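Universal stress protein A-like protein (Arabidopsis thaliana, PDB 2GM3) binds adenosine monophosphate as a member of the universal stress protein family, although its precise cellular role is unknown. Local coordinates at residues N13-T16 with I17-Y20; R78-N81 with K82-G85. All coordinates share one frame; numbering follows the deposited sequence.

Contact 1: residues N13-T16 with I17-Y20; sequences NAST and IKDY. With AMP (adenosine monophosphate), chain G.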
loop_
_atom_site.group_PDB
_atom_site.type_symbol
_atom_site.label_atom_id
_atom_site.label_comp_id
_atom_site.label_asym_id
_atom_site.label_seq_id
_atom_site.Cartn_x
_atom_site.Cartn_y
_atom_site.Cartn_z
ATOM N N ASN A 13 8.326 -0.277 -14.171
ATOM C CA ASN A 13 8.362 -0.844 -15.505
ATOM C C ASN A 13 8.280 0.248 -16.577
ATOM O O ASN A 13 8.037 1.431 -16.267
ATOM C CB ASN A 13 7.239 -1.851 -15.668
ATOM C CG ASN A 13 5.879 -1.214 -15.564
ATOM O OD1 ASN A 13 5.612 -0.372 -14.679
ATOM N ND2 ASN A 13 4.998 -1.609 -16.458
ATOM N N ALA A 14 8.501 -0.169 -17.823
ATOM C CA ALA A 14 8.566 0.734 -18.952
ATOM C C ALA A 14 7.172 1.004 -19.502
ATOM O O ALA A 14 6.313 0.164 -19.404
ATOM C CB ALA A 14 9.484 0.144 -20.040
ATOM N N SER A 15 6.958 2.170 -20.090
ATOM C CA SER A 15 5.692 2.463 -20.729
ATOM C C SER A 15 5.620 1.767 -22.070
ATOM O O SER A 15 6.648 1.588 -22.726
ATOM C CB SER A 15 5.526 3.954 -20.941
ATOM O OG SER A 15 4.598 4.169 -21.978
ATOM N N THR A 16 4.414 1.381 -22.481
ATOM C CA THR A 16 4.225 0.811 -23.823
ATOM C C THR A 16 3.639 1.825 -24.815
ATOM O O THR A 16 3.605 1.551 -26.010
ATOM C CB THR A 16 3.393 -0.500 -23.831
ATOM O OG1 THR A 16 2.068 -0.225 -23.381
ATOM C CG2 THR A 16 4.020 -1.556 -22.915
ATOM N N ILE A 17 3.181 2.979 -24.325
ATOM C CA ILE A 17 2.649 4.021 -25.190
ATOM C C ILE A 17 3.609 5.191 -25.273
ATOM O O ILE A 17 3.821 5.759 -26.353
ATOM C CB ILE A 17 1.279 4.549 -24.724
ATOM C CG1 ILE A 17 1.164 4.504 -23.187
ATOM C CG2 ILE A 17 0.123 3.804 -25.473
ATOM C CD1 ILE A 17 0.659 5.791 -22.580
ATOM N N LYS A 18 4.168 5.570 -24.125
ATOM C CA LYS A 18 5.191 6.612 -24.088
ATOM C C LYS A 18 6.431 6.043 -24.749
ATOM O O LYS A 18 6.790 4.896 -24.496
ATOM C CB LYS A 18 5.528 7.032 -22.646
ATOM C CG LYS A 18 4.360 7.677 -21.881
ATOM C CD LYS A 18 4.817 8.644 -20.792
ATOM C CE LYS A 18 4.240 10.066 -21.080
ATOM N NZ LYS A 18 4.833 11.140 -20.187
ATOM N N ASP A 19 7.075 6.832 -25.605
ATOM C CA ASP A 19 8.358 6.426 -26.148
ATOM C C ASP A 19 9.380 6.016 -25.058
ATOM O O ASP A 19 9.336 6.440 -23.900
ATOM C CB ASP A 19 8.920 7.469 -27.122
ATOM C CG ASP A 19 8.549 7.165 -28.573
ATOM O OD1 ASP A 19 8.030 6.053 -28.825
ATOM O OD2 ASP A 19 8.774 8.022 -29.470
ATOM N N TYR A 20 10.279 5.143 -25.461
ATOM C CA TYR A 20 11.315 4.625 -24.609
ATOM C C TYR A 20 12.375 5.733 -24.428
ATOM O O TYR A 20 12.566 6.580 -25.325
ATOM C CB TYR A 20 11.793 3.306 -25.304
ATOM C CG TYR A 20 13.249 3.170 -25.724
ATOM C CD1 TYR A 20 13.732 3.851 -26.825
ATOM C CD2 TYR A 20 14.132 2.310 -25.036
ATOM C CE1 TYR A 20 15.061 3.731 -27.220
ATOM C CE2 TYR A 20 15.477 2.172 -25.423
ATOM C CZ TYR A 20 15.930 2.894 -26.511
ATOM O OH TYR A 20 17.249 2.788 -26.953
HETATM P P AMP G . -1.049 -3.591 -13.124
HETATM O O1P AMP G . -0.450 -4.516 -14.022
HETATM O O2P AMP G . -1.680 -2.416 -13.774
HETATM O O3P AMP G . -1.895 -4.126 -12.071
HETATM O "O5'" AMP G . 0.109 -2.913 -12.266
HETATM C "C5'" AMP G . 1.077 -2.107 -12.901
HETATM C "C4'" AMP G . 2.230 -2.022 -11.936
HETATM O "O4'" AMP G . 2.902 -3.317 -11.773
HETATM C "C3'" AMP G . 3.305 -1.078 -12.396
HETATM O "O3'" AMP G . 2.908 0.270 -12.009
HETATM C "C2'" AMP G . 4.488 -1.562 -11.572
HETATM O "O2'" AMP G . 4.413 -0.972 -10.273
HETATM C "C1'" AMP G . 4.270 -3.068 -11.490
HETATM N N9 AMP G . 4.947 -3.703 -12.637
HETATM C C8 AMP G . 4.411 -4.074 -13.823
HETATM N N7 AMP G . 5.372 -4.612 -14.593
HETATM C C5 AMP G . 6.508 -4.622 -13.884
HETATM C C6 AMP G . 7.816 -5.057 -14.113
HETATM N N6 AMP G . 8.199 -5.613 -15.249
HETATM N N1 AMP G . 8.717 -4.890 -13.152
HETATM C C2 AMP G . 8.430 -4.332 -11.994
HETATM N N3 AMP G . 7.204 -3.908 -11.722
HETATM C C4 AMP G . 6.231 -4.044 -12.644
#
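Between Ser15 and Lys18 the backbone folds back tightly enough to bring their CA atoms within 5.4 Å, so that the NH groups of Ile17 and Lys18 both face the serine side chain. Ser15 OG accepts from Lys18 N at 2.6 Å and from Ile17 N at 3.0 Å, each bond bent, with N-H...O angles of 138° and 134°. The torsion responsible is chi1 (157°), which swings OG beside the carbonyl carbon, the side from which the chain runs on. The bond to the residue two places ahead defines an ST turn, here in the loop that follows the first strand of the Rossmann-like sheet and leads to helix 25-39. Lys18 CB packs against Ser15 OG at 3.1 Å before the rest of that chain leads away. Replacing Ser15 by an alanine would remove OG, and both amides would probably lose their shared acceptor and the C-terminal carboxylate of Asp175 one bond, though Thr16 OG1 and the backbone of Thr16 and Ile17 also hold Asp175. Nearer strand 6-11, Asn13 CB lies over the adenine face of AMP, 3.4 Å from its C5. Asn13 OD1, hydrogen-bonded to Ser24 OG, rests 3.3 Å from C3' of the ribose.

Contact 2: residues R78-N81 with K82-G85; sequences RQSN and KAKG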
loop_
_atom_site.group_PDB
_atom_site.type_symbol
_atom_site.label_atom_id
_atom_site.label_comp_id
_atom_site.label_asym_id
_atom_site.label_seq_id
_atom_site.Cartn_x
_atom_site.Cartn_y
_atom_site.Cartn_z
ATOM N N ARG A 78 20.541 -1.435 -28.228
ATOM C CA ARG A 78 20.372 -0.275 -27.398
ATOM C C ARG A 78 18.927 -0.122 -26.969
ATOM O O ARG A 78 18.638 0.648 -26.082
ATOM C CB ARG A 78 20.882 0.978 -28.118
ATOM C CG ARG A 78 22.391 1.201 -27.981
ATOM C CD ARG A 78 22.844 2.560 -28.537
ATOM N NE ARG A 78 22.799 2.638 -30.006
ATOM C CZ ARG A 78 23.777 2.247 -30.831
ATOM N NH1 ARG A 78 24.904 1.729 -30.352
ATOM N NH2 ARG A 78 23.625 2.375 -32.144
ATOM N N GLN A 79 18.035 -0.887 -27.588
ATOM C CA GLN A 79 16.607 -0.866 -27.284
ATOM C C GLN A 79 16.135 -2.210 -26.734
ATOM O O GLN A 79 14.935 -2.484 -26.670
ATOM C CB GLN A 79 15.806 -0.538 -28.544
ATOM C CG GLN A 79 15.963 0.896 -29.047
ATOM C CD GLN A 79 15.314 1.132 -30.413
ATOM O OE1 GLN A 79 14.753 0.209 -31.036
ATOM N NE2 GLN A 79 15.390 2.379 -30.888
ATOM N N SER A 80 17.072 -3.070 -26.364
ATOM C CA SER A 80 16.728 -4.355 -25.766
ATOM C C SER A 80 16.030 -4.128 -24.422
ATOM O O SER A 80 15.993 -3.006 -23.923
ATOM C CB SER A 80 17.998 -5.183 -25.549
ATOM O OG SER A 80 18.758 -4.613 -24.512
ATOM N N ASN A 81 15.514 -5.210 -23.844
ATOM C CA ASN A 81 14.917 -5.187 -22.520
ATOM C C ASN A 81 15.929 -4.861 -21.438
ATOM O O ASN A 81 15.600 -4.161 -20.472
ATOM C CB ASN A 81 14.218 -6.512 -22.196
ATOM C CG ASN A 81 13.152 -6.886 -23.218
ATOM O OD1 ASN A 81 12.665 -6.038 -23.975
ATOM N ND2 ASN A 81 12.799 -8.169 -23.258
ATOM N N LYS A 82 17.153 -5.372 -21.594
ATOM C CA LYS A 82 18.236 -5.079 -20.668
ATOM C C LYS A 82 18.448 -3.573 -20.600
ATOM O O LYS A 82 18.474 -2.990 -19.521
ATOM C CB LYS A 82 19.509 -5.786 -21.101
ATOM C CG LYS A 82 19.562 -7.236 -20.632
ATOM C CD LYS A 82 20.887 -7.908 -20.998
ATOM C CE LYS A 82 21.014 -9.238 -20.275
ATOM N NZ LYS A 82 22.119 -10.113 -20.826
ATOM N N ALA A 83 18.557 -2.944 -21.765
ATOM C CA ALA A 83 18.800 -1.517 -21.836
ATOM C C ALA A 83 17.567 -0.745 -21.397
ATOM O O ALA A 83 17.681 0.189 -20.631
ATOM C CB ALA A 83 19.243 -1.112 -23.234
ATOM N N LYS A 84 16.400 -1.120 -21.904
ATOM C CA LYS A 84 15.134 -0.551 -21.428
ATOM C C LYS A 84 15.113 -0.644 -19.915
ATOM O O LYS A 84 14.760 0.301 -19.237
ATOM C CB LYS A 84 13.918 -1.244 -22.065
ATOM C CG LYS A 84 13.337 -0.452 -23.261
ATOM C CD LYS A 84 12.979 -1.316 -24.497
ATOM C CE LYS A 84 11.915 -0.615 -25.362
ATOM N NZ LYS A 84 11.844 -1.000 -26.830
ATOM N N GLY A 85 15.598 -1.760 -19.386
ATOM C CA GLY A 85 15.675 -1.918 -17.951
ATOM C C GLY A 85 16.560 -0.902 -17.226
ATOM O O GLY A 85 16.112 -0.258 -16.249
#
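Ser80 meets Ala83 in a local helix-capping contact where the short link from helix 71-77 runs into helix 81-99. Ser80 is the N-cap: its OG accepts from Ala83 N at 3.2 Å, and the bond is nearly straight (168°). With chi1 at 71°, OG lies between its own backbone N and carbonyl carbon, turned to the first helical turn, where amides have no preceding carbonyl to pair with. OG also hydrogen-bonds to Met77 O, which ties the cap to the last residue of the previous helix. The backbone then settles into the regular i to i+4 pattern. Lys84 N reaches Ser80 O at 2.8 Å, and Gly85 N reaches Asn81 O at 2.6 Å, the second bond more bent (143°).

Side chains add to this turn. Ala83 sets its CB 3.4 Å from Arg78 O, while Lys84, bent at chi2, runs its aliphatic part back along the incoming chain until CD lies 3.1 Å from Gln79 O. The ammonium group adds a weak hydrogen bond to the same oxygen, NZ to Gln79 O 3.4 Å. Around this helix start, Asn81 and Lys82 touch Gln54 at the end of strand 46-54, Asn81 also meets Val55 just beyond it, and Gln79 and Lys84 pack on Tyr20 from the loop between strand 6-11 and helix 25-39.

In the fold
Contacts 1 and 2 show how a loop that lines the AMP pocket and a helix start far along the sequence can share one side chain. Their centres lie about 12 Å apart, and Tyr20 spans the gap: its OH probably hydrogen-bonds to Arg78 O, at 2.7 Å, while its ring atom CD2 lies 3.4 Å from Lys84 CG. Both contacts are at the surface, yet they stand at different distances from the nucleotide. In contact 1 Asn13 touches AMP directly, and the side chain of Thr16 is about 7 Å from that of the AMP-binding Arg133. Contact 2 stays farther back, with Gly85 about 9 Å from the bound AMP between nearest atoms and no ligand contact of its own.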